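Local coordinates for uncharacterized protein (Clostridium leptum, PDB 4PW1), which is of unknown function, a DUF6836 protein whose fold is a nine-stranded antiparallel beta sheet surrounded by alpha-helices, at residues Gln39-Glu44 with Asp79-Lys84; Ser48-Ser53 with Ile71-Ser76; Asn52-Leu57 with Tyr96-Ala101. One frame throughout, in Å; residues are numbered along the deposited sequence.

Contact 1 of 3, residues Gln39-Glu44 with Asp79-Lys84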
loop_
_atom_site.group_PDB
_atom_site.type_symbol
_atom_site.label_atom_id
_atom_site.label_comp_id
_atom_site.label_asym_id
_atom_site.label_seq_id
_atom_site.Cartn_x
_atom_site.Cartn_y
_atom_site.Cartn_z
ATOM N N GLN B 39 -17.547 -15.888 -0.861
ATOM C CA GLN B 39 -18.206 -17.130 -0.480
ATOM C C GLN B 39 -17.535 -18.319 -1.158
ATOM O O GLN B 39 -17.247 -18.281 -2.370
ATOM C CB GLN B 39 -19.680 -17.085 -0.910
ATOM C CG GLN B 39 -20.457 -15.967 -0.293
ATOM C CD GLN B 39 -20.780 -16.220 1.169
ATOM O OE1 GLN B 39 -21.212 -17.277 1.552
ATOM N NE2 GLN B 39 -20.593 -15.197 1.984
ATOM N N GLU B 40 -17.225 -19.338 -0.371
ATOM C CA GLU B 40 -16.572 -20.517 -0.898
ATOM C C GLU B 40 -17.384 -21.097 -2.033
ATOM O O GLU B 40 -18.594 -21.333 -1.888
ATOM C CB GLU B 40 -16.472 -21.634 0.153
ATOM C CG GLU B 40 -15.384 -21.452 1.153
ATOM C CD GLU B 40 -15.082 -22.741 1.922
ATOM O OE1 GLU B 40 -15.549 -23.845 1.541
ATOM O OE2 GLU B 40 -14.335 -22.634 2.897
ATOM N N LEU B 41 -16.698 -21.374 -3.115
ATOM C CA LEU B 41 -17.314 -21.902 -4.312
ATOM C C LEU B 41 -16.268 -22.803 -4.976
ATOM O O LEU B 41 -15.204 -22.313 -5.394
ATOM C CB LEU B 41 -17.653 -20.756 -5.272
ATOM C CG LEU B 41 -18.194 -21.134 -6.673
ATOM C CD1 LEU B 41 -19.545 -21.828 -6.564
ATOM C CD2 LEU B 41 -18.340 -19.912 -7.561
ATOM N N PHE B 42 -16.598 -24.079 -5.133
ATOM C CA PHE B 42 -15.708 -25.089 -5.715
ATOM C C PHE B 42 -15.974 -25.158 -7.205
ATOM O O PHE B 42 -17.068 -25.456 -7.595
ATOM C CB PHE B 42 -15.964 -26.503 -5.126
ATOM C CG PHE B 42 -15.113 -27.576 -5.777
ATOM C CD1 PHE B 42 -13.832 -27.760 -5.367
ATOM C CD2 PHE B 42 -15.600 -28.380 -6.822
ATOM C CE1 PHE B 42 -13.005 -28.708 -5.944
ATOM C CE2 PHE B 42 -14.767 -29.343 -7.404
ATOM C CZ PHE B 42 -13.456 -29.472 -6.981
ATOM N N GLU B 43 -14.951 -24.923 -8.021
ATOM C CA GLU B 43 -15.013 -25.092 -9.455
ATOM C C GLU B 43 -13.765 -25.855 -9.849
ATOM O O GLU B 43 -12.629 -25.359 -9.719
ATOM C CB GLU B 43 -15.020 -23.715 -10.139
ATOM C CG GLU B 43 -16.282 -22.913 -9.865
ATOM C CD GLU B 43 -16.102 -21.411 -10.123
ATOM O OE1 GLU B 43 -15.214 -20.769 -9.514
ATOM O OE2 GLU B 43 -16.814 -20.898 -10.983
ATOM N N GLU B 44 -13.962 -27.046 -10.387
ATOM C CA GLU B 44 -12.860 -27.994 -10.568
ATOM C C GLU B 44 -11.733 -27.528 -11.469
ATOM O O GLU B 44 -10.560 -27.802 -11.189
ATOM C CB GLU B 44 -13.365 -29.373 -11.039
ATOM C CG GLU B 44 -12.364 -30.476 -10.750
ATOM C CD GLU B 44 -11.302 -30.587 -11.849
ATOM O OE1 GLU B 44 -11.613 -30.158 -12.962
ATOM O OE2 GLU B 44 -10.164 -31.035 -11.608
ATOM N N ASP B 79 -16.841 -10.648 -9.737
ATOM C CA ASP B 79 -16.216 -11.594 -10.683
ATOM C C ASP B 79 -14.729 -11.814 -10.391
ATOM O O ASP B 79 -13.854 -11.679 -11.253
ATOM C CB ASP B 79 -16.469 -11.224 -12.151
ATOM C CG ASP B 79 -16.566 -12.462 -13.070
ATOM O OD1 ASP B 79 -16.633 -13.646 -12.612
ATOM O OD2 ASP B 79 -16.577 -12.226 -14.293
ATOM N N LEU B 80 -14.456 -12.151 -9.138
ATOM C CA LEU B 80 -13.110 -12.426 -8.670
ATOM C C LEU B 80 -13.213 -13.716 -7.920
ATOM O O LEU B 80 -14.238 -13.994 -7.294
ATOM C CB LEU B 80 -12.626 -11.303 -7.721
ATOM C CG LEU B 80 -12.589 -9.910 -8.352
ATOM C CD1 LEU B 80 -12.352 -8.827 -7.295
ATOM C CD2 LEU B 80 -11.519 -9.838 -9.404
ATOM N N ARG B 81 -12.139 -14.474 -7.946
ATOM C CA ARG B 81 -11.987 -15.632 -7.096
ATOM C C ARG B 81 -10.673 -15.495 -6.315
ATOM O O ARG B 81 -9.620 -15.269 -6.904
ATOM C CB ARG B 81 -11.990 -16.880 -7.992
ATOM C CG ARG B 81 -13.412 -17.128 -8.527
ATOM C CD ARG B 81 -13.410 -17.805 -9.854
ATOM N NE ARG B 81 -14.767 -18.177 -10.272
ATOM C CZ ARG B 81 -15.612 -17.388 -10.924
ATOM N NH1 ARG B 81 -15.335 -16.106 -11.178
ATOM N NH2 ARG B 81 -16.806 -17.864 -11.228
ATOM N N PHE B 82 -10.749 -15.637 -4.998
ATOM C CA PHE B 82 -9.618 -15.497 -4.130
ATOM C C PHE B 82 -9.320 -16.783 -3.394
ATOM O O PHE B 82 -10.204 -17.386 -2.793
ATOM C CB PHE B 82 -9.891 -14.460 -3.050
ATOM C CG PHE B 82 -10.111 -13.064 -3.540
ATOM C CD1 PHE B 82 -9.052 -12.190 -3.686
ATOM C CD2 PHE B 82 -11.400 -12.591 -3.790
ATOM C CE1 PHE B 82 -9.271 -10.897 -4.080
ATOM C CE2 PHE B 82 -11.612 -11.281 -4.152
ATOM C CZ PHE B 82 -10.548 -10.440 -4.315
ATOM N N LEU B 83 -8.034 -17.135 -3.358
ATOM C CA LEU B 83 -7.501 -18.139 -2.423
ATOM C C LEU B 83 -6.576 -17.433 -1.476
ATOM O O LEU B 83 -5.479 -16.994 -1.868
ATOM C CB LEU B 83 -6.733 -19.165 -3.216
ATOM C CG LEU B 83 -6.139 -20.284 -2.389
ATOM C CD1 LEU B 83 -7.241 -21.188 -1.887
ATOM C CD2 LEU B 83 -5.157 -21.069 -3.247
ATOM N N LYS B 84 -7.017 -17.277 -0.241
ATOM C CA LYS B 84 -6.318 -16.470 0.745
ATOM C C LYS B 84 -5.622 -17.329 1.781
ATOM O O LYS B 84 -6.251 -18.091 2.490
ATOM C CB LYS B 84 -7.271 -15.544 1.476
ATOM C CG LYS B 84 -6.563 -14.442 2.292
ATOM C CD LYS B 84 -7.602 -13.736 3.155
ATOM C CE LYS B 84 -7.139 -12.393 3.661
ATOM N NZ LYS B 84 -5.956 -12.543 4.508
#

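Contact 2 of 3, residues Ser48-Ser53 with Ile71-Ser76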
loop_
_atom_site.group_PDB
_atom_site.type_symbol
_atom_site.label_atom_id
_atom_site.label_comp_id
_atom_site.label_asym_id
_atom_site.label_seq_id
_atom_site.Cartn_x
_atom_site.Cartn_y
_atom_site.Cartn_z
ATOM N N SER B 48 -7.843 -27.367 -10.375
ATOM C CA SER B 48 -6.796 -28.013 -11.111
ATOM C C SER B 48 -5.717 -27.025 -11.505
ATOM O O SER B 48 -4.523 -27.286 -11.330
ATOM C CB SER B 48 -7.415 -28.663 -12.371
ATOM O OG SER B 48 -6.365 -29.150 -13.119
ATOM N N PHE B 49 -6.124 -25.872 -12.038
ATOM C CA PHE B 49 -5.178 -24.867 -12.392
ATOM C C PHE B 49 -4.342 -24.389 -11.172
ATOM O O PHE B 49 -3.118 -24.178 -11.273
ATOM C CB PHE B 49 -5.892 -23.679 -13.047
ATOM C CG PHE B 49 -4.966 -22.530 -13.348
ATOM C CD1 PHE B 49 -4.212 -22.517 -14.492
ATOM C CD2 PHE B 49 -4.855 -21.468 -12.464
ATOM C CE1 PHE B 49 -3.333 -21.474 -14.762
ATOM C CE2 PHE B 49 -3.974 -20.421 -12.726
ATOM C CZ PHE B 49 -3.200 -20.421 -13.873
ATOM N N ALA B 50 -4.991 -24.191 -10.036
ATOM C CA ALA B 50 -4.288 -23.743 -8.830
ATOM C C ALA B 50 -3.267 -24.808 -8.307
ATOM O O ALA B 50 -2.156 -24.466 -7.901
ATOM C CB ALA B 50 -5.290 -23.407 -7.744
ATOM N N ALA B 51 -3.678 -26.069 -8.256
ATOM C CA ALA B 51 -2.757 -27.170 -7.913
ATOM C C ALA B 51 -1.497 -27.179 -8.778
ATOM O O ALA B 51 -0.366 -27.283 -8.269
ATOM C CB ALA B 51 -3.446 -28.512 -8.032
ATOM N N ASN B 52 -1.679 -27.049 -10.089
ATOM C CA ASN B 52 -0.544 -26.970 -10.991
ATOM C C ASN B 52 0.277 -25.660 -10.812
ATOM O O ASN B 52 1.501 -25.644 -10.926
ATOM C CB ASN B 52 -1.047 -27.121 -12.400
ATOM C CG ASN B 52 -1.398 -28.567 -12.710
ATOM O OD1 ASN B 52 -0.519 -29.383 -12.869
ATOM N ND2 ASN B 52 -2.653 -28.869 -12.777
ATOM N N SER B 53 -0.400 -24.566 -10.541
ATOM C CA SER B 53 0.308 -23.297 -10.245
ATOM C C SER B 53 1.233 -23.421 -9.036
ATOM O O SER B 53 2.398 -22.983 -9.073
ATOM C CB SER B 53 -0.690 -22.186 -10.016
ATOM O OG SER B 53 -1.442 -21.937 -11.205
ATOM N N ILE B 71 -7.501 -26.495 -1.423
ATOM C CA ILE B 71 -7.730 -25.364 -2.319
ATOM C C ILE B 71 -9.203 -24.916 -2.275
ATOM O O ILE B 71 -10.021 -25.394 -3.031
ATOM C CB ILE B 71 -7.326 -25.731 -3.746
ATOM C CG1 ILE B 71 -5.818 -26.034 -3.754
ATOM C CG2 ILE B 71 -7.624 -24.602 -4.714
ATOM C CD1 ILE B 71 -5.328 -26.659 -5.061
ATOM N N LYS B 72 -9.488 -23.916 -1.454
ATOM C CA LYS B 72 -10.832 -23.409 -1.255
ATOM C C LYS B 72 -10.984 -21.953 -1.673
ATOM O O LYS B 72 -10.838 -20.995 -0.863
ATOM C CB LYS B 72 -11.232 -23.621 0.196
ATOM C CG LYS B 72 -11.346 -25.102 0.560
ATOM C CD LYS B 72 -12.012 -25.259 1.920
ATOM C CE LYS B 72 -10.997 -25.101 3.031
ATOM N NZ LYS B 72 -10.129 -26.308 3.143
ATOM N N PHE B 73 -11.260 -21.774 -2.958
ATOM C CA PHE B 73 -11.519 -20.450 -3.499
ATOM C C PHE B 73 -12.801 -19.857 -2.965
ATOM O O PHE B 73 -13.765 -20.583 -2.650
ATOM C CB PHE B 73 -11.526 -20.451 -5.027
ATOM C CG PHE B 73 -10.150 -20.423 -5.634
ATOM C CD1 PHE B 73 -9.439 -21.584 -5.856
ATOM C CD2 PHE B 73 -9.532 -19.193 -5.933
ATOM C CE1 PHE B 73 -8.165 -21.542 -6.420
ATOM C CE2 PHE B 73 -8.289 -19.147 -6.515
ATOM C CZ PHE B 73 -7.595 -20.328 -6.755
ATOM N N ARG B 74 -12.775 -18.528 -2.805
ATOM C CA ARG B 74 -13.926 -17.752 -2.369
ATOM C C ARG B 74 -14.275 -16.766 -3.452
ATOM O O ARG B 74 -13.391 -16.089 -4.005
ATOM C CB ARG B 74 -13.648 -17.047 -1.045
ATOM C CG ARG B 74 -13.400 -18.027 0.086
ATOM C CD ARG B 74 -13.553 -17.415 1.469
ATOM N NE ARG B 74 -12.493 -16.469 1.729
ATOM C CZ ARG B 74 -11.464 -16.666 2.552
ATOM N NH1 ARG B 74 -11.325 -17.788 3.252
ATOM N NH2 ARG B 74 -10.566 -15.706 2.687
ATOM N N TYR B 75 -15.559 -16.753 -3.797
ATOM C CA TYR B 75 -16.082 -16.037 -4.934
ATOM C C TYR B 75 -16.630 -14.703 -4.514
ATOM O O TYR B 75 -17.339 -14.572 -3.489
ATOM C CB TYR B 75 -17.217 -16.878 -5.570
ATOM C CG TYR B 75 -18.006 -16.085 -6.559
ATOM C CD1 TYR B 75 -17.528 -15.881 -7.844
ATOM C CD2 TYR B 75 -19.192 -15.483 -6.203
ATOM C CE1 TYR B 75 -18.234 -15.118 -8.763
ATOM C CE2 TYR B 75 -19.886 -14.705 -7.100
ATOM C CZ TYR B 75 -19.386 -14.527 -8.391
ATOM O OH TYR B 75 -20.097 -13.784 -9.276
ATOM N N SER B 76 -16.327 -13.710 -5.327
ATOM C CA SER B 76 -16.848 -12.354 -5.152
ATOM C C SER B 76 -17.757 -11.974 -6.287
ATOM O O SER B 76 -17.422 -12.207 -7.438
ATOM C CB SER B 76 -15.678 -11.353 -5.179
ATOM O OG SER B 76 -16.122 -10.027 -5.410
#

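Contact 3 of 3, residues Asn52-Leu57 with Tyr96-Ala101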
loop_
_atom_site.group_PDB
_atom_site.type_symbol
_atom_site.label_atom_id
_atom_site.label_comp_id
_atom_site.label_asym_id
_atom_site.label_seq_id
_atom_site.Cartn_x
_atom_site.Cartn_y
_atom_site.Cartn_z
ATOM N N ASN B 52 -1.679 -27.049 -10.089
ATOM C CA ASN B 52 -0.544 -26.970 -10.991
ATOM C C ASN B 52 0.277 -25.660 -10.812
ATOM O O ASN B 52 1.501 -25.644 -10.926
ATOM C CB ASN B 52 -1.047 -27.121 -12.400
ATOM C CG ASN B 52 -1.398 -28.567 -12.710
ATOM O OD1 ASN B 52 -0.519 -29.383 -12.869
ATOM N ND2 ASN B 52 -2.653 -28.869 -12.777
ATOM N N SER B 53 -0.400 -24.566 -10.541
ATOM C CA SER B 53 0.308 -23.297 -10.245
ATOM C C SER B 53 1.233 -23.421 -9.036
ATOM O O SER B 53 2.398 -22.983 -9.073
ATOM C CB SER B 53 -0.690 -22.186 -10.016
ATOM O OG SER B 53 -1.442 -21.937 -11.205
ATOM N N VAL B 54 0.742 -24.054 -7.975
ATOM C CA VAL B 54 1.547 -24.307 -6.788
ATOM C C VAL B 54 2.807 -25.094 -7.156
ATOM O O VAL B 54 3.933 -24.677 -6.806
ATOM C CB VAL B 54 0.751 -25.043 -5.691
ATOM C CG1 VAL B 54 1.660 -25.502 -4.545
ATOM C CG2 VAL B 54 -0.397 -24.170 -5.168
ATOM N N ARG B 55 2.659 -26.202 -7.888
ATOM C CA ARG B 55 3.832 -27.003 -8.255
ATOM C C ARG B 55 4.811 -26.309 -9.215
ATOM O O ARG B 55 6.028 -26.418 -9.057
ATOM C CB ARG B 55 3.414 -28.361 -8.852
ATOM C CG ARG B 55 2.800 -29.338 -7.851
ATOM C CD ARG B 55 2.631 -30.707 -8.508
ATOM N NE ARG B 55 1.522 -30.664 -9.454
ATOM C CZ ARG B 55 0.257 -30.929 -9.143
ATOM N NH1 ARG B 55 -0.121 -31.218 -7.904
ATOM N NH2 ARG B 55 -0.668 -30.830 -10.066
ATOM N N ILE B 56 4.291 -25.628 -10.220
ATOM C CA ILE B 56 5.136 -25.104 -11.301
ATOM C C ILE B 56 5.635 -23.681 -11.008
ATOM O O ILE B 56 6.807 -23.376 -11.231
ATOM C CB ILE B 56 4.377 -25.174 -12.625
ATOM C CG1 ILE B 56 4.163 -26.644 -13.015
ATOM C CG2 ILE B 56 5.117 -24.424 -13.696
ATOM C CD1 ILE B 56 3.177 -26.844 -14.147
ATOM N N LEU B 57 4.771 -22.806 -10.515
ATOM C CA LEU B 57 5.227 -21.446 -10.139
ATOM C C LEU B 57 5.915 -21.465 -8.789
ATOM O O LEU B 57 6.945 -20.807 -8.601
ATOM C CB LEU B 57 4.079 -20.420 -10.112
ATOM C CG LEU B 57 3.262 -20.290 -11.397
ATOM C CD1 LEU B 57 2.215 -19.201 -11.291
ATOM C CD2 LEU B 57 4.167 -20.015 -12.588
ATOM N N TYR B 96 4.553 -22.762 4.106
ATOM C CA TYR B 96 4.229 -21.746 3.123
ATOM C C TYR B 96 2.811 -21.229 3.267
ATOM O O TYR B 96 1.937 -21.920 3.751
ATOM C CB TYR B 96 4.359 -22.326 1.734
ATOM C CG TYR B 96 5.745 -22.663 1.363
ATOM C CD1 TYR B 96 6.263 -23.907 1.669
ATOM C CD2 TYR B 96 6.550 -21.746 0.707
ATOM C CE1 TYR B 96 7.547 -24.242 1.335
ATOM C CE2 TYR B 96 7.860 -22.067 0.375
ATOM C CZ TYR B 96 8.342 -23.334 0.688
ATOM O OH TYR B 96 9.611 -23.756 0.371
ATOM N N LEU B 97 2.607 -19.985 2.868
ATOM C CA LEU B 97 1.273 -19.469 2.576
ATOM C C LEU B 97 1.230 -19.242 1.078
ATOM O O LEU B 97 2.138 -18.624 0.500
ATOM C CB LEU B 97 1.001 -18.153 3.326
ATOM C CG LEU B 97 0.830 -18.254 4.836
ATOM C CD1 LEU B 97 0.606 -16.888 5.478
ATOM C CD2 LEU B 97 -0.311 -19.218 5.204
ATOM N N VAL B 98 0.193 -19.772 0.462
ATOM C CA VAL B 98 -0.113 -19.525 -0.919
ATOM C C VAL B 98 -1.331 -18.607 -1.017
ATOM O O VAL B 98 -2.369 -18.871 -0.394
ATOM C CB VAL B 98 -0.462 -20.800 -1.653
ATOM C CG1 VAL B 98 -0.834 -20.519 -3.110
ATOM C CG2 VAL B 98 0.681 -21.771 -1.570
ATOM N N ASN B 99 -1.202 -17.573 -1.834
ATOM C CA ASN B 99 -2.292 -16.674 -2.164
ATOM C C ASN B 99 -2.453 -16.630 -3.674
ATOM O O ASN B 99 -1.458 -16.574 -4.412
ATOM C CB ASN B 99 -2.017 -15.276 -1.623
ATOM C CG ASN B 99 -2.283 -15.197 -0.144
ATOM O OD1 ASN B 99 -3.420 -15.010 0.276
ATOM N ND2 ASN B 99 -1.275 -15.499 0.648
HETATM N N MSE B 100 -3.702 -16.648 -4.140
HETATM C CA MSE B 100 -3.976 -16.533 -5.547
HETATM C C MSE B 100 -5.244 -15.829 -5.795
HETATM O O MSE B 100 -6.116 -15.791 -4.952
HETATM C CB MSE B 100 -4.154 -17.917 -6.245
HETATM C CG MSE B 100 -2.949 -18.768 -6.053
HETATM SE SE MSE B 100 -3.143 -20.529 -7.080
HETATM C CE MSE B 100 -3.623 -19.856 -8.640
ATOM N N ALA B 101 -5.363 -15.265 -6.985
ATOM C CA ALA B 101 -6.627 -14.669 -7.397
ATOM C C ALA B 101 -6.775 -14.735 -8.894
ATOM O O ALA B 101 -5.794 -14.587 -9.634
ATOM C CB ALA B 101 -6.733 -13.240 -6.953
#

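Contact 1 of 3, residues Gln39-Glu44 with Asp79-Lys84
A salt-bridge network joining Glu43, Arg81 and Asp79 links the turn that follows edge strand 39-40 to the start of strand 80-89, at one margin of the antiparallel sheet. The strands are not neighbours: strand 74-76 runs between them, pairing through its backbone with Gln39 on one side and Phe82 on the other. The nearest CA atoms, those of Leu41 and Arg81, are accordingly 8.7 Å apart, and the gap is bridged by side chains, with the Arg81 chain in contact with Tyr75 of the intervening strand.

Arg81 meets the Glu43 carboxylate side-on, through NE and NH2, giving one nitrogen to each oxygen. The first bond, from Arg81 NE to Glu43 OE1, is 2.7 Å long and close to straight, with an angle of 165° at the hydrogen. The second, from Arg81 NH2 to Glu43 OE2, is longer at 3.0 Å. Both oxygens use their syn lone pairs, and the carboxylate and guanidinium planes lie only 20° apart, which is the geometry expected of a bidentate pair. The Arg81 chain reaches this position because CG stands beside the backbone N, with chi1 at -72°, and the chain then runs extended to NE. The two side chains cross at about a right angle.

Leu41 adds a marginal van der Waals contact, its methyl CD2 lying obliquely 4.5 Å from Arg81 NH2. Glu43 occupies the N-cap position of helix 44-58, so the bridge lies at the start of that helix, from which Ile46 touches Arg81. Asp79 belongs to a G1 beta bulge, in which Asp79 and Leu80 both face Ser76. From there it holds a further edge of the guanidinium, restricting its rotation: Arg81 NH1 lies 3.1 Å from Asp79 OD1, which sits in the guanidinium plane.

Contact 2 of 3, residues Ser48-Ser53 with Ile71-Ser76
Helix residues Ser48-Ser53 pass over the run Ile71-Phe73 that leads into strand 74-76, with the CA atoms of Ala50 and Ile71 7.5 Å apart and no hydrogen bond crossing between the segments. Such a short separation is possible because the helix presents alanines here; the four touching residues are buried, and their side chains are apolar.

Ala50 is the shared element. Its CB points at the partner segment and meets the Phe73 ring at its edge, in the ring plane, 3.7 Å from CE1. The same methyl also lies 4.0 Å from Ile71 CG2. Ile71 divides its branches between two successive alanines. With CG2 anti to the backbone N and CG1 anti to the carbonyl carbon, CG2 goes to Ala50, while the extended second torsion (chi2 170°) carries CD1 on to Ala51. There Ile71 CD1 rests 3.6 Å from Ala51 N and 4.0 Å from Ala51 CB, packing against helix backbone as well as side chain.

Two side-chain polar groups of the helix bond back to its own carbonyls. Ser53 OG donates to Phe49 O at 2.8 Å, and Asn52 ND2 donates to Ser48 O; each carbonyl also accepts the backbone N of the same donor residue, arriving from the opposite face of its plane. Ser53 OG further lies 3.3 Å above the Phe49 ring plane, offset toward the rim.

The side chains of Phe73 and Ile71 also touch the sheet: Phe73 meets Leu83 and Leu102, Ile71 meets Met86, and Met100 reaches Ala50 itself. Alanines of the helix take the larger Ile71 and Phe73 from the run leading into strand 74-76: this is helix-on-sheet packing, here in a fold of helices around a nine-stranded antiparallel sheet.

Contact 3 of 3, residues Asn52-Leu57 with Tyr96-Ala101
Val54 and Ser53 of helix 44-58 rest on Val98 and Met100 of strand 95-103, a strand in the interior of the nine-stranded antiparallel sheet, so the contact is helix-on-sheet packing, about 8 Å, centre to centre, from the centre of the chain. Backbones come closest at Val54 and Val98, whose CA atoms are 7.8 Å apart.

The apolar contacts are two. Val98 directs its CB at the helix, and with CG1 anti to the backbone N that branch reaches Val54 CG2 at 4.2 Å, a loose methyl-to-methyl contact. Two residues along the strand, Met100, present as selenomethionine, also points at the helix. Its chain is extended through SE and then bends (chi3 50°), bringing the terminal methyl alongside Ser53: Met100 CE lies 4.0 Å from Ser53 CB. The methyl is equally near to Ser53 OG, but that hydroxyl has its polar partner in Phe49 O, so its meeting with Met100 is van der Waals packing. Leu184 of helix 173-190 touches Ser53 too, and Leu88 of strand 80-89 and Trp62 touch Val54, placing both residues in a shared interior.

No hydrogen bond crosses between the segments; within the helix, Ile56 N bonds to Asn52 O at 2.9 Å and Leu57 N to Ser53 O at 2.8 Å, with a wider pi-type turn at 54-57.

On the helix surface that does not meet the strand, Arg55 turns back along the helix to Asn52. Its guanidinium also has outside partners, a salt bridge to Asp64 and a hydrogen bond to Trp62 O, which together would limit its rotation. Arg55 NH2 hydrogen-bonds to Asn52 OD1 at 3.2 Å, but stands 74° out of the carbonyl plane, so it does not use an OD1 lone pair.

From the N terminus, edge strand 39-40 leads into helix 44-58, whose successive parts serve contacts 2 and 3. Contact 2 closes the shortest loop, within the longer loop closed by contact 1, which ends on strand 80-89. Contact 3 starts from the same helix, sharing Asn52 and Ser53 with contact 2, but ends beyond contact 1 on strand 95-103, so contacts 1 and 3 cross along the chain. Strands 39-40, 74-76, 80-89 and 95-103 are consecutive in the sheet; contact 1 spans its margin, while contacts 2 and 3 pack the helix against the run before strand 74-76 and against strand 95-103, meeting where Ala50 CB lies 3.7 Å from Met100 SE.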